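Local coordinates for protein thioesterase superfamily (Jannaschia sp., PDB 2OAF) that belongs to the thioesterase superfamily of hotdog-fold proteins and probably hydrolyses thioesters, at residues Ala143-Glu146 and Pro147-Ala151. Numbering follows the deposited sequence.
Sequences ALIE and PHIPA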
loop_
_atom_site.group_PDB
_atom_site.type_symbol
_atom_site.label_atom_id
_atom_site.label_comp_id
_atom_site.label_asym_id
_atom_site.label_seq_id
_atom_site.Cartn_x
_atom_site.Cartn_y
_atom_site.Cartn_z
ATOM N N ALA B 143 5.573 29.236 15.381
ATOM C CA ALA B 143 4.844 29.604 16.600
ATOM C C ALA B 143 3.977 28.456 17.111
ATOM O O ALA B 143 3.844 28.273 18.321
ATOM C CB ALA B 143 4.000 30.850 16.365
ATOM N N LEU B 144 3.423 27.658 16.194
ATOM C CA LEU B 144 2.633 26.477 16.560
ATOM C C LEU B 144 3.488 25.309 17.017
ATOM O O LEU B 144 3.045 24.516 17.860
ATOM C CB LEU B 144 1.828 25.941 15.361
ATOM C CG LEU B 144 0.766 26.846 14.764
ATOM C CD1 LEU B 144 0.113 26.087 13.604
ATOM C CD2 LEU B 144 -0.261 27.310 15.823
ATOM N N ILE B 145 4.674 25.165 16.415
ATOM C CA ILE B 145 5.519 23.983 16.617
ATOM C C ILE B 145 6.345 24.064 17.921
ATOM O O ILE B 145 6.352 23.144 18.736
ATOM C CB ILE B 145 6.500 23.815 15.440
ATOM C CG1 ILE B 145 5.726 23.552 14.133
ATOM C CG2 ILE B 145 7.491 22.686 15.765
ATOM C CD1 ILE B 145 6.483 23.900 12.860
ATOM N N GLU B 146 7.030 25.190 18.111
ATOM C CA GLU B 146 7.994 25.360 19.225
ATOM C C GLU B 146 7.518 25.005 20.634
ATOM O O GLU B 146 8.292 24.410 21.408
ATOM C CB GLU B 146 8.593 26.780 19.207
ATOM C CG GLU B 146 9.587 26.911 18.071
ATOM C CD GLU B 146 10.322 28.232 18.004
ATOM O OE1 GLU B 146 9.783 29.280 18.442
ATOM O OE2 GLU B 146 11.450 28.199 17.466
ATOM N N PRO B 147 6.268 25.353 20.987
ATOM C CA PRO B 147 5.781 24.958 22.323
ATOM C C PRO B 147 5.757 23.447 22.579
ATOM O O PRO B 147 5.631 23.023 23.744
ATOM C CB PRO B 147 4.341 25.507 22.362
ATOM C CG PRO B 147 4.320 26.583 21.331
ATOM C CD PRO B 147 5.239 26.099 20.243
ATOM N N HIS B 148 5.864 22.648 21.522
ATOM C CA HIS B 148 5.796 21.199 21.670
ATOM C C HIS B 148 7.153 20.503 21.603
ATOM O O HIS B 148 7.221 19.278 21.737
ATOM C CB HIS B 148 4.823 20.623 20.652
ATOM C CG HIS B 148 3.467 21.237 20.736
ATOM N ND1 HIS B 148 2.553 20.885 21.704
ATOM C CD2 HIS B 148 2.882 22.211 19.997
ATOM C CE1 HIS B 148 1.462 21.619 21.559
ATOM N NE2 HIS B 148 1.633 22.424 20.525
ATOM N N ILE B 149 8.224 21.274 21.406
ATOM C CA ILE B 149 9.564 20.718 21.352
ATOM C C ILE B 149 10.078 20.569 22.777
ATOM O O ILE B 149 10.155 21.549 23.503
ATOM C CB ILE B 149 10.554 21.589 20.493
ATOM C CG1 ILE B 149 10.051 21.752 19.042
ATOM C CG2 ILE B 149 11.918 20.924 20.456
ATOM C CD1 ILE B 149 10.846 22.798 18.195
ATOM N N PRO B 150 10.394 19.331 23.194
ATOM C CA PRO B 150 10.930 19.118 24.532
ATOM C C PRO B 150 12.296 19.741 24.785
ATOM O O PRO B 150 13.075 20.002 23.851
ATOM C CB PRO B 150 11.054 17.594 24.646
ATOM C CG PRO B 150 10.304 17.032 23.527
ATOM C CD PRO B 150 10.220 18.067 22.460
ATOM N N ALA B 151 12.566 19.947 26.072
ATOM C CA ALA B 151 13.868 20.411 26.570
ATOM C C ALA B 151 15.135 19.696 26.065
ATOM O O ALA B 151 15.354 18.488 25.949
ATOM C CB ALA B 151 13.856 20.434 28.112
ATOM O OXT ALA B 151 16.068 20.456 25.741
HETATM O O HOH W 1 0.580 24.761 19.086
#
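The imidazole of His148 turns its CD2 edge to the carbonyl oxygen of Leu144, which lies in the ring plane 3.1 Å from CD2, while Pro147 CB sits over the rim of one face; the ring of Tyr54 also meets the imidazole, their planes about 45° apart. A water in the same plane gives a hydrogen to Leu144 O and is hydrogen-bonded to His148 NE2 at 2.9 Å; this bond, with the carbonyl at the CD2 edge, probably helps hold the ring's rotation. CG of the histidine stands beside its own backbone N (chi1 -55°), which turns the ring back toward the carbonyl of Leu144. Replacing His148 by alanine would remove the ring, and is likely to leave the bridging water without its NE2 partner and Tyr54 without its aromatic neighbour. The backbone tightens as it leaves the helix: His148 N bonds to Ile145 O at 2.9 Å, and Ile149 N bonds to Glu146 O at 3.1 Å. Beyond these bonds, the side chains of Ile145 and Ile149 lie at a slant to each other, with CD1 of Ile149 4.1 Å from CG2 of Ile145, and continue onto Pro96 and Leu99, respectively, of strand 90-99. Successive i to i+3 bonds are the signature of a 3-10 turn, which here extends the C-terminal helix 139-145 beside the hotdog sheet.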